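PDB 4O5A: LacI family transcription regulator, which probably regulates transcription by binding operator DNA as a dimer and responding to a small-molecule effector, as LacI family members generally do. Local coordinates for residues S119-W124 with I145-N150; P155-A160 with A312-K317; D174-S179 with D210-E215; A263-A268 with V273-D278. All coordinates share one frame; numbering follows the deposited sequence.

Contact 1 (S119-W124 with I145-N150)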
loop_
_atom_site.group_PDB
_atom_site.type_symbol
_atom_site.label_atom_id
_atom_site.label_comp_id
_atom_site.label_asym_id
_atom_site.label_seq_id
_atom_site.Cartn_x
_atom_site.Cartn_y
_atom_site.Cartn_z
ATOM N N SER A 119 -21.200 14.636 -4.386
ATOM C CA SER A 119 -22.476 14.258 -3.783
ATOM C C SER A 119 -22.337 13.826 -2.319
ATOM O O SER A 119 -23.130 14.224 -1.472
ATOM C CB SER A 119 -23.150 13.165 -4.612
ATOM O OG SER A 119 -24.387 12.800 -4.039
ATOM N N ILE A 120 -21.319 13.028 -2.017
ATOM C CA ILE A 120 -21.091 12.597 -0.642
ATOM C C ILE A 120 -20.749 13.788 0.254
ATOM O O ILE A 120 -21.261 13.910 1.369
ATOM C CB ILE A 120 -19.977 11.536 -0.571
ATOM C CG1 ILE A 120 -20.424 10.263 -1.299
ATOM C CG2 ILE A 120 -19.607 11.238 0.879
ATOM C CD1 ILE A 120 -19.302 9.275 -1.576
ATOM N N LEU A 121 -19.894 14.674 -0.252
ATOM C CA LEU A 121 -19.465 15.849 0.490
ATOM C C LEU A 121 -20.652 16.760 0.772
ATOM O O LEU A 121 -20.777 17.308 1.865
ATOM C CB LEU A 121 -18.402 16.609 -0.302
ATOM C CG LEU A 121 -17.051 15.918 -0.472
ATOM C CD1 LEU A 121 -16.097 16.792 -1.279
ATOM C CD2 LEU A 121 -16.445 15.552 0.877
ATOM N N GLU A 122 -21.530 16.911 -0.215
ATOM C CA GLU A 122 -22.711 17.743 -0.045
ATOM C C GLU A 122 -23.612 17.174 1.047
ATOM O O GLU A 122 -24.227 17.919 1.805
ATOM C CB GLU A 122 -23.460 17.893 -1.372
ATOM C CG GLU A 122 -22.725 18.769 -2.382
ATOM C CD GLU A 122 -23.338 18.741 -3.775
ATOM O OE1 GLU A 122 -23.993 17.732 -4.125
ATOM O OE2 GLU A 122 -23.157 19.729 -4.523
ATOM N N ASP A 123 -23.667 15.849 1.139
ATOM C CA ASP A 123 -24.486 15.194 2.150
ATOM C C ASP A 123 -23.909 15.454 3.536
ATOM O O ASP A 123 -24.641 15.776 4.473
ATOM C CB ASP A 123 -24.580 13.689 1.872
ATOM C CG ASP A 123 -25.257 12.928 2.996
ATOM O OD1 ASP A 123 -26.498 13.024 3.123
ATOM O OD2 ASP A 123 -24.546 12.227 3.751
ATOM N N TRP A 124 -22.591 15.324 3.652
ATOM C CA TRP A 124 -21.901 15.537 4.915
ATOM C C TRP A 124 -22.087 16.967 5.392
ATOM O O TRP A 124 -22.309 17.210 6.574
ATOM C CB TRP A 124 -20.418 15.214 4.761
ATOM C CG TRP A 124 -20.127 13.755 4.885
ATOM C CD1 TRP A 124 -20.997 12.772 5.265
ATOM C CD2 TRP A 124 -18.873 13.109 4.631
ATOM N NE1 TRP A 124 -20.356 11.547 5.264
ATOM C CE2 TRP A 124 -19.054 11.730 4.884
ATOM C CE3 TRP A 124 -17.616 13.559 4.219
ATOM C CZ2 TRP A 124 -18.018 10.803 4.735
ATOM C CZ3 TRP A 124 -16.595 12.637 4.067
ATOM C CH2 TRP A 124 -16.803 11.274 4.324
ATOM N N ILE A 145 -13.435 22.837 -4.759
ATOM C CA ILE A 145 -13.046 24.150 -4.257
ATOM C C ILE A 145 -14.273 25.050 -4.176
ATOM O O ILE A 145 -14.524 25.677 -3.150
ATOM C CB ILE A 145 -11.968 24.817 -5.141
ATOM C CG1 ILE A 145 -10.763 23.890 -5.315
ATOM C CG2 ILE A 145 -11.542 26.161 -4.557
ATOM C CD1 ILE A 145 -10.133 23.448 -4.007
ATOM N N GLU A 146 -15.047 25.087 -5.257
ATOM C CA GLU A 146 -16.263 25.893 -5.307
ATOM C C GLU A 146 -17.274 25.456 -4.250
ATOM O O GLU A 146 -17.946 26.290 -3.645
ATOM C CB GLU A 146 -16.898 25.838 -6.701
ATOM N N LEU A 147 -17.379 24.146 -4.037
ATOM C CA LEU A 147 -18.267 23.597 -3.017
ATOM C C LEU A 147 -17.872 24.103 -1.633
ATOM O O LEU A 147 -18.721 24.565 -0.868
ATOM C CB LEU A 147 -18.253 22.061 -3.055
ATOM C CG LEU A 147 -19.056 21.308 -1.989
ATOM C CD1 LEU A 147 -20.531 21.670 -2.065
ATOM C CD2 LEU A 147 -18.881 19.800 -2.122
HETATM N N MSE A 148 -16.581 24.031 -1.318
HETATM C CA MSE A 148 -16.106 24.455 -0.005
HETATM C C MSE A 148 -16.272 25.957 0.190
HETATM O O MSE A 148 -16.633 26.411 1.277
HETATM C CB MSE A 148 -14.638 24.064 0.225
HETATM C CG MSE A 148 -14.340 22.577 0.232
HETATM SE SE MSE A 148 -15.742 21.460 0.989
HETATM C CE MSE A 148 -15.904 22.234 2.759
ATOM N N LYS A 149 -16.007 26.729 -0.859
ATOM C CA LYS A 149 -16.072 28.181 -0.749
ATOM C C LYS A 149 -17.507 28.649 -0.532
ATOM O O LYS A 149 -17.747 29.645 0.152
ATOM C CB LYS A 149 -15.445 28.848 -1.978
ATOM C CG LYS A 149 -13.945 28.599 -2.096
ATOM C CD LYS A 149 -13.177 29.873 -2.427
ATOM C CE LYS A 149 -12.987 30.063 -3.923
ATOM N NZ LYS A 149 -12.173 31.284 -4.219
ATOM N N ASN A 150 -18.457 27.916 -1.106
ATOM C CA ASN A 150 -19.873 28.210 -0.921
ATOM C C ASN A 150 -20.396 27.665 0.410
ATOM O O ASN A 150 -21.538 27.917 0.787
ATOM C CB ASN A 150 -20.697 27.662 -2.094
ATOM C CG ASN A 150 -20.273 28.251 -3.434
ATOM O OD1 ASN A 150 -19.518 29.222 -3.494
ATOM N ND2 ASN A 150 -20.768 27.662 -4.518
#
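L147 reaches from helix 143-149 to helix 116-127 and touches it with both methyl branches. L147 CD2 lies 3.7 Å from L121 CB, and L147 CD1 lies 3.7 Å from E122 CG. The fork therefore sits over the base of one side chain and against the methylene stem of the next. CG of L147 is anti to its backbone N (chi1 176°), which carries both methyls away from their own helix toward L121 and E122. The E122 carboxylate runs on past the leucine, with E122 OE2 still 4.1 Å from L147 CD1, and no hydrogen bond joins the segments. An alanine in place of L147 would remove both methyl branches and is likely to leave a gap beside L121, with the stem of E122 uncovered there. The two helices precede and follow strand 132-135 in the chain, each being the helical link of a beta-alpha-beta unit in the parallel sheet of the periplasmic binding protein-like fold. L121 is seated on L133 and V74 of that sheet, and M148, the selenomethionine next to L147, rests on L133 and L135. On the same helix as L121, I120 packs on E100 of the second subunit.

Contact 2 (P155-A160 with A312-K317); sequences PCLALA and AQLMLK. With SO4 (sulfate ion), chain E.
The bound sulfate, probably from the crystallisation liquor, is gripped by Q313 and by R309, whose NE is also hydrogen-bonded to it. Q313 NE2 gives its hydrogen to sulfate O2 at 3.1 Å, with a fairly straight N-H...O angle of 161°. The Q313 chain is extended beyond CG, which places the amide at the end of a long arm, beside the anion. A leucine in place of Q313 would lack the amide N-H, and the anion would probably lose one of its donors and be held less firmly beside R309. The contact between helix and strand is wholly apolar and is made by other residues. L157 CB stands 3.6 Å from M315 CG, the selenomethionine's second side-chain carbon, and the two side chains cross at about a right angle. One L157 methyl extends the contact to the next residue back along the helix, L157 CD2 lying 4.2 Å from L314 CB. It reaches there because CG of L157 is anti to the backbone N (chi1 176°), carrying the fork out from the strand. L157 CD2 also lies 4.0 Å from M315 CG, so this methyl bears on both helix residues. All three side chains are buried, and no hydrogen bond crosses between the segments. Strand 156-160 lies between strands 132-135 and 170-172 of the parallel sheet, L157 pairing through its backbone with L133 and L135. Helix 304-320 covers this face of the sheet, where L157 also meets A311 and M315 meets L134, while A312 and M315 touch L95 of helix 88-99.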
loop_
_atom_site.group_PDB
_atom_site.type_symbol
_atom_site.label_atom_id
_atom_site.label_comp_id
_atom_site.label_asym_id
_atom_site.label_seq_id
_atom_site.Cartn_x
_atom_site.Cartn_y
_atom_site.Cartn_z
ATOM N N PRO A 155 -15.314 23.396 8.061
ATOM C CA PRO A 155 -13.852 23.420 7.966
ATOM C C PRO A 155 -13.336 22.420 6.948
ATOM O O PRO A 155 -13.832 21.295 6.866
ATOM C CB PRO A 155 -13.406 23.005 9.370
ATOM C CG PRO A 155 -14.516 23.521 10.262
ATOM C CD PRO A 155 -15.776 23.279 9.457
ATOM N N CYS A 156 -12.346 22.827 6.161
ATOM C CA CYS A 156 -11.666 21.879 5.293
ATOM C C CYS A 156 -10.194 22.219 5.156
ATOM O O CYS A 156 -9.766 23.344 5.446
ATOM C CB CYS A 156 -12.320 21.824 3.911
ATOM S SG CYS A 156 -12.145 23.353 2.983
ATOM N N LEU A 157 -9.435 21.231 4.704
ATOM C CA LEU A 157 -8.014 21.382 4.453
ATOM C C LEU A 157 -7.668 20.610 3.196
ATOM O O LEU A 157 -8.073 19.451 3.033
ATOM C CB LEU A 157 -7.207 20.824 5.621
ATOM C CG LEU A 157 -5.691 20.831 5.448
ATOM C CD1 LEU A 157 -5.144 22.225 5.681
ATOM C CD2 LEU A 157 -5.050 19.830 6.392
ATOM N N ALA A 158 -6.924 21.254 2.305
ATOM C CA ALA A 158 -6.480 20.595 1.086
ATOM C C ALA A 158 -4.999 20.235 1.167
ATOM O O ALA A 158 -4.194 20.986 1.720
ATOM C CB ALA A 158 -6.753 21.477 -0.117
ATOM N N LEU A 159 -4.641 19.076 0.620
ATOM C CA LEU A 159 -3.232 18.722 0.480
ATOM C C LEU A 159 -2.856 18.855 -0.986
ATOM O O LEU A 159 -3.130 17.963 -1.796
ATOM C CB LEU A 159 -2.961 17.299 0.981
ATOM C CG LEU A 159 -2.603 17.141 2.464
ATOM C CD1 LEU A 159 -3.638 17.793 3.380
ATOM C CD2 LEU A 159 -2.422 15.671 2.819
ATOM N N ALA A 160 -2.240 19.981 -1.332
ATOM C CA ALA A 160 -1.934 20.280 -2.729
ATOM C C ALA A 160 -0.906 21.397 -2.838
ATOM O O ALA A 160 -0.481 21.952 -1.826
ATOM C CB ALA A 160 -3.198 20.674 -3.456
ATOM N N ALA A 312 -4.025 16.499 10.304
ATOM C CA ALA A 312 -5.007 16.316 11.367
ATOM C C ALA A 312 -4.929 17.459 12.375
ATOM O O ALA A 312 -5.953 18.013 12.800
ATOM C CB ALA A 312 -4.793 14.974 12.040
ATOM N N GLN A 313 -3.715 17.843 12.751
ATOM C CA GLN A 313 -3.555 18.939 13.700
ATOM C C GLN A 313 -4.146 20.226 13.150
ATOM O O GLN A 313 -4.770 20.990 13.879
ATOM C CB GLN A 313 -2.078 19.133 14.067
ATOM C CG GLN A 313 -1.497 17.946 14.816
ATOM C CD GLN A 313 -0.002 18.045 15.021
ATOM O OE1 GLN A 313 0.725 18.509 14.144
ATOM N NE2 GLN A 313 0.467 17.604 16.186
ATOM N N LEU A 314 -3.952 20.462 11.857
ATOM C CA LEU A 314 -4.437 21.697 11.247
ATOM C C LEU A 314 -5.963 21.717 11.185
ATOM O O LEU A 314 -6.590 22.752 11.419
ATOM C CB LEU A 314 -3.852 21.870 9.841
ATOM C CG LEU A 314 -2.355 22.171 9.813
ATOM C CD1 LEU A 314 -1.855 22.228 8.371
ATOM C CD2 LEU A 314 -2.043 23.474 10.545
HETATM N N MSE A 315 -6.564 20.577 10.877
HETATM C CA MSE A 315 -8.015 20.527 10.810
HETATM C C MSE A 315 -8.601 20.704 12.194
HETATM O O MSE A 315 -9.621 21.351 12.345
HETATM C CB MSE A 315 -8.515 19.233 10.162
HETATM C CG MSE A 315 -8.288 19.213 8.658
HETATM SE SE MSE A 315 -8.984 17.612 7.818
HETATM C CE MSE A 315 -7.742 16.309 8.518
ATOM N N LEU A 316 -7.949 20.140 13.207
ATOM C CA LEU A 316 -8.406 20.332 14.586
ATOM C C LEU A 316 -8.342 21.797 15.017
ATOM O O LEU A 316 -9.208 22.279 15.748
ATOM C CB LEU A 316 -7.596 19.455 15.540
ATOM C CG LEU A 316 -8.017 17.990 15.449
ATOM C CD1 LEU A 316 -6.999 17.068 16.126
ATOM C CD2 LEU A 316 -9.395 17.821 16.064
ATOM N N LYS A 317 -7.310 22.508 14.567
ATOM C CA LYS A 317 -7.232 23.944 14.818
ATOM C C LYS A 317 -8.409 24.679 14.190
ATOM O O LYS A 317 -9.020 25.517 14.824
ATOM C CB LYS A 317 -5.923 24.532 14.281
ATOM C CG LYS A 317 -4.683 24.207 15.097
ATOM C CD LYS A 317 -3.521 25.057 14.603
ATOM C CE LYS A 317 -2.165 24.461 14.967
ATOM N NZ LYS A 317 -1.818 24.620 16.418
HETATM S S SO4 E . 4.283 17.161 16.943
HETATM O O1 SO4 E . 5.629 17.717 16.929
HETATM O O2 SO4 E . 3.317 18.222 17.217
HETATM O O3 SO4 E . 4.007 16.524 15.659
HETATM O O4 SO4 E . 4.198 16.162 18.000
#

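Contact 3 (D174-S179 with D210-E215); sequences DDAAAS and DAAFSE
Two helices of the mixed-sheet half of this periplasmic binding protein-like fold, 175-188 and 206-219, meet through A176 and S179 on one and A212 and F213 on the other. The axes of the segments 175-179 and 210-215 approach to 8.8 Å and run roughly the same way, at a crossing angle of -33°. The closest backbone approach is at two alanines: A212 CB lies 3.8 Å from A176 CA, and A176 CB lies 4.0 Å from A212 CB. A turn later, S179 approaches the F213 ring obliquely, S179 OG lying 3.4 Å from F213 CE1. That hydroxyl is anti to its own carbonyl carbon (chi1 -62°), a setting from which S179 OG donates to D175 O at 2.8 Å. D175 O also accepts from S179 N, the two donors arriving from opposite faces of its carbonyl plane. D174 is the N-cap of the first helix, D174 OD1 taking the N-H of A177 N at 3.1 Å. W284 of strand 280-284 touches both S179 and F213, and F213 has a cation-pi partner in R196. The buried serine oxygen thus bonds inside its own helix, leaving the two segments to meet by packing alone, while a salt bridge from D175 OD2 to R209 NE adds a charged tie between the same helices.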
loop_
_atom_site.group_PDB
_atom_site.type_symbol
_atom_site.label_atom_id
_atom_site.label_comp_id
_atom_site.label_asym_id
_atom_site.label_seq_id
_atom_site.Cartn_x
_atom_site.Cartn_y
_atom_site.Cartn_z
ATOM N N ASP A 174 5.742 20.824 -2.348
ATOM C CA ASP A 174 6.614 21.638 -3.172
ATOM C C ASP A 174 7.268 20.789 -4.244
ATOM O O ASP A 174 8.458 20.492 -4.173
ATOM C CB ASP A 174 7.675 22.359 -2.332
ATOM C CG ASP A 174 8.275 23.569 -3.043
ATOM O OD1 ASP A 174 8.217 23.661 -4.296
ATOM O OD2 ASP A 174 8.830 24.442 -2.341
ATOM N N ASP A 175 6.488 20.414 -5.247
ATOM C CA ASP A 175 7.032 19.595 -6.328
ATOM C C ASP A 175 8.151 20.292 -7.110
ATOM O O ASP A 175 9.056 19.629 -7.596
ATOM C CB ASP A 175 5.931 19.132 -7.283
ATOM C CG ASP A 175 5.068 18.024 -6.688
ATOM O OD1 ASP A 175 5.472 17.436 -5.662
ATOM O OD2 ASP A 175 3.988 17.743 -7.249
ATOM N N ALA A 176 8.081 21.609 -7.261
ATOM C CA ALA A 176 9.142 22.329 -7.976
ATOM C C ALA A 176 10.480 22.209 -7.250
ATOM O O ALA A 176 11.521 22.005 -7.884
ATOM C CB ALA A 176 8.768 23.784 -8.177
ATOM N N ALA A 177 10.454 22.341 -5.926
ATOM C CA ALA A 177 11.656 22.143 -5.106
ATOM C C ALA A 177 12.219 20.739 -5.278
ATOM O O ALA A 177 13.410 20.555 -5.536
ATOM C CB ALA A 177 11.363 22.416 -3.624
ATOM N N ALA A 178 11.361 19.740 -5.098
ATOM C CA ALA A 178 11.769 18.350 -5.272
ATOM C C ALA A 178 12.372 18.100 -6.661
ATOM O O ALA A 178 13.354 17.360 -6.798
ATOM C CB ALA A 178 10.583 17.434 -5.029
ATOM N N SER A 179 11.777 18.706 -7.685
ATOM C CA SER A 179 12.273 18.562 -9.052
ATOM C C SER A 179 13.717 19.038 -9.135
ATOM O O SER A 179 14.570 18.360 -9.712
ATOM C CB SER A 179 11.423 19.368 -10.039
ATOM O OG SER A 179 10.079 18.910 -10.061
ATOM N N ASP A 210 5.992 19.594 -14.815
ATOM C CA ASP A 210 6.541 19.769 -16.160
ATOM C C ASP A 210 7.215 21.121 -16.293
ATOM O O ASP A 210 8.291 21.227 -16.890
ATOM C CB ASP A 210 5.463 19.604 -17.235
ATOM C CG ASP A 210 5.989 19.885 -18.636
ATOM O OD1 ASP A 210 6.844 19.114 -19.122
ATOM O OD2 ASP A 210 5.553 20.881 -19.255
ATOM N N ALA A 211 6.600 22.160 -15.727
ATOM C CA ALA A 211 7.185 23.495 -15.800
ATOM C C ALA A 211 8.531 23.550 -15.077
ATOM O O ALA A 211 9.490 24.147 -15.574
ATOM C CB ALA A 211 6.227 24.546 -15.245
ATOM N N ALA A 212 8.596 22.931 -13.902
ATOM C CA ALA A 212 9.833 22.881 -13.137
ATOM C C ALA A 212 10.925 22.107 -13.874
ATOM O O ALA A 212 12.057 22.581 -13.975
ATOM C CB ALA A 212 9.592 22.289 -11.747
ATOM N N PHE A 213 10.596 20.926 -14.382
ATOM C CA PHE A 213 11.573 20.143 -15.132
ATOM C C PHE A 213 12.064 20.861 -16.386
ATOM O O PHE A 213 13.258 20.874 -16.672
ATOM C CB PHE A 213 11.031 18.742 -15.464
ATOM C CG PHE A 213 11.453 17.702 -14.471
ATOM C CD1 PHE A 213 10.841 17.624 -13.232
ATOM C CD2 PHE A 213 12.499 16.838 -14.752
ATOM C CE1 PHE A 213 11.247 16.683 -12.296
ATOM C CE2 PHE A 213 12.916 15.900 -13.814
ATOM C CZ PHE A 213 12.281 15.822 -12.587
ATOM N N SER A 214 11.149 21.463 -17.129
ATOM C CA SER A 214 11.537 22.185 -18.330
ATOM C C SER A 214 12.450 23.360 -18.006
ATOM O O SER A 214 13.461 23.559 -18.676
ATOM C CB SER A 214 10.307 22.661 -19.103
ATOM O OG SER A 214 9.555 21.550 -19.555
ATOM N N GLU A 215 12.113 24.144 -16.986
ATOM C CA GLU A 215 12.917 25.324 -16.686
ATOM C C GLU A 215 14.317 24.960 -16.205
ATOM O O GLU A 215 15.315 25.523 -16.669
ATOM C CB GLU A 215 12.243 26.206 -15.639
ATOM C CG GLU A 215 13.130 27.366 -15.199
ATOM C CD GLU A 215 12.566 28.135 -14.023
ATOM O OE1 GLU A 215 12.860 27.752 -12.868
ATOM O OE2 GLU A 215 11.837 29.123 -14.258
#

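Contact 4 (A263-A268 with V273-D278); sequences AGESVA and VRVPED
CG1 of V275 is anti to the backbone N (chi1 175°), and CG of E265 is likewise anti (chi1 -174°) with an extended chain beyond it. In V275 this splits the two methyls between two helix residues. V275 CG2 comes to 4.0 Å from A268 CB, while V275 CG1 lies 4.1 Å from E265 OE2, the glutamate and valine side chains crossing at about a right angle. A268 CB also packs 4.0 Å from V273 CB, so the methyl touches both valines. The one hydrogen bond across the segments runs from V273 N to A268 O at 2.8 Å. Its N-H...O angle of 138° and a donor tilted from the carbonyl plane mark it as bent. The donor is five positions after the acceptor, one more than in an alpha-helical bond, which fits a chain leaving its helix. The loop is braced from within: D278 N donates to R274 O, and R274 N returns a bond to D278 OD2 at 3.0 Å. The R274 guanidinium also bridges to the D278 carboxylate, but R274 has two deposited conformers, so that part is doubtful. A cis peptide bond precedes P276 within this same turn. Buried E265 is satisfied at OE1 by the H294 backbone N-H. The loop joins helix 258-271 to strand 280-284 of the mixed sheet, where I281 meets both E265 and V275; elsewhere on the helix, V267 packs on helix 233-245, and S266 OG bonds to A292 O of the second subunit.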
loop_
_atom_site.group_PDB
_atom_site.type_symbol
_atom_site.label_atom_id
_atom_site.label_comp_id
_atom_site.label_asym_id
_atom_site.label_seq_id
_atom_site.Cartn_x
_atom_site.Cartn_y
_atom_site.Cartn_z
ATOM N N ALA A 263 9.920 -1.504 -12.605
ATOM C CA ALA A 263 9.619 -2.116 -13.905
ATOM C C ALA A 263 10.628 -1.660 -14.952
ATOM O O ALA A 263 11.084 -2.448 -15.790
ATOM C CB ALA A 263 8.187 -1.761 -14.339
ATOM N N GLY A 264 10.981 -0.381 -14.890
ATOM C CA GLY A 264 11.991 0.195 -15.775
ATOM C C GLY A 264 13.382 -0.351 -15.535
ATOM O O GLY A 264 14.124 -0.634 -16.477
ATOM N N GLU A 265 13.745 -0.523 -14.273
ATOM C CA GLU A 265 15.037 -1.145 -13.962
ATOM C C GLU A 265 15.101 -2.575 -14.516
ATOM O O GLU A 265 16.122 -3.000 -15.053
ATOM C CB GLU A 265 15.262 -1.154 -12.451
ATOM C CG GLU A 265 16.623 -1.634 -12.003
ATOM C CD GLU A 265 16.695 -1.721 -10.489
ATOM O OE1 GLU A 265 15.944 -2.542 -9.919
ATOM O OE2 GLU A 265 17.478 -0.970 -9.867
ATOM N N SER A 266 14.007 -3.317 -14.387
ATOM C CA SER A 266 13.958 -4.679 -14.914
ATOM C C SER A 266 14.065 -4.686 -16.441
ATOM O O SER A 266 14.750 -5.537 -17.016
ATOM C CB SER A 266 12.692 -5.406 -14.441
ATOM O OG SER A 266 12.672 -5.477 -13.018
ATOM N N VAL A 267 13.407 -3.732 -17.095
ATOM C CA VAL A 267 13.532 -3.585 -18.549
ATOM C C VAL A 267 14.980 -3.342 -18.953
ATOM O O VAL A 267 15.479 -3.970 -19.884
ATOM C CB VAL A 267 12.640 -2.428 -19.099
ATOM C CG1 VAL A 267 13.126 -1.972 -20.489
ATOM C CG2 VAL A 267 11.186 -2.882 -19.182
ATOM N N ALA A 268 15.644 -2.426 -18.260
ATOM C CA ALA A 268 17.041 -2.134 -18.574
ATOM C C ALA A 268 17.899 -3.396 -18.423
ATOM O O ALA A 268 18.725 -3.704 -19.282
ATOM C CB ALA A 268 17.563 -1.013 -17.696
ATOM N N VAL A 273 21.222 -3.073 -20.488
ATOM C CA VAL A 273 21.583 -1.725 -20.079
ATOM C C VAL A 273 21.806 -1.730 -18.570
ATOM O O VAL A 273 20.860 -1.865 -17.797
ATOM C CB VAL A 273 20.471 -0.748 -20.462
ATOM C CG1 VAL A 273 20.765 0.655 -19.938
ATOM C CG2 VAL A 273 20.301 -0.742 -21.982
ATOM N N ARG A 274 23.064 -1.598 -18.157
ATOM C CA ARG A 274 23.434 -1.675 -16.739
ATOM C C ARG A 274 22.932 -0.493 -15.923
ATOM O O ARG A 274 23.062 0.658 -16.335
ATOM C CB ARG A 274 24.956 -1.764 -16.595
ATOM C CG ARG A 274 25.554 -3.028 -17.204
ATOM C CD ARG A 274 27.063 -2.954 -17.168
ATOM N NE ARG A 274 27.559 -1.840 -17.977
ATOM C CZ ARG A 274 28.801 -1.369 -17.926
ATOM N NH1 ARG A 274 29.683 -1.903 -17.091
ATOM N NH2 ARG A 274 29.160 -0.355 -18.703
ATOM N N VAL A 275 22.361 -0.785 -14.754
ATOM C CA VAL A 275 21.996 0.253 -13.787
ATOM C C VAL A 275 22.952 0.090 -12.604
ATOM O O VAL A 275 22.976 -0.965 -11.981
ATOM C CB VAL A 275 20.539 0.083 -13.319
ATOM C CG1 VAL A 275 20.194 1.090 -12.207
ATOM C CG2 VAL A 275 19.582 0.249 -14.501
ATOM N N PRO A 276 23.738 1.129 -12.277
ATOM C CA PRO A 276 23.651 2.483 -12.826
ATOM C C PRO A 276 24.713 2.796 -13.887
ATOM O O PRO A 276 24.766 3.943 -14.336
ATOM C CB PRO A 276 23.940 3.338 -11.598
ATOM C CG PRO A 276 25.026 2.536 -10.904
ATOM C CD PRO A 276 24.674 1.075 -11.136
ATOM N N GLU A 277 25.546 1.829 -14.264
ATOM C CA GLU A 277 26.678 2.130 -15.164
ATOM C C GLU A 277 26.282 2.757 -16.507
ATOM O O GLU A 277 26.982 3.642 -17.022
ATOM C CB GLU A 277 27.547 0.889 -15.396
ATOM C CG GLU A 277 28.291 0.419 -14.159
ATOM C CD GLU A 277 27.485 -0.542 -13.306
ATOM O OE1 GLU A 277 26.242 -0.630 -13.485
ATOM O OE2 GLU A 277 28.102 -1.217 -12.451
ATOM N N ASP A 278 25.176 2.290 -17.076
ATOM C CA ASP A 278 24.713 2.786 -18.370
ATOM C C ASP A 278 23.493 3.690 -18.207
ATOM O O ASP A 278 23.236 4.538 -19.054
ATOM C CB ASP A 278 24.361 1.618 -19.312
ATOM C CG ASP A 278 25.559 0.737 -19.646
ATOM O OD1 ASP A 278 26.675 1.271 -19.811
ATOM O OD2 ASP A 278 25.376 -0.503 -19.767
#

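Contacts 1 and 2 belong to the half of the chain built on the parallel sheet, contacts 3 and 4 to the half built on the mixed sheet. The first two meet directly, M148 CG lying 3.6 Å from C156 SG, where helix 143-149 and strand 156-160 follow each other in the chain. Contact 1 is only partly buried and mixes leucines with a glutamate stem, whereas contacts 2, 3 and 4 are buried. Contacts 1 and 3 join helix to helix, contact 2 helix to strand, and contact 4 helix to loop. Of the four, only contact 4 has a hydrogen bond between its segments. Contacts 1 and 4, with centres about 46 Å apart, lie on opposite sides of the chain's centre.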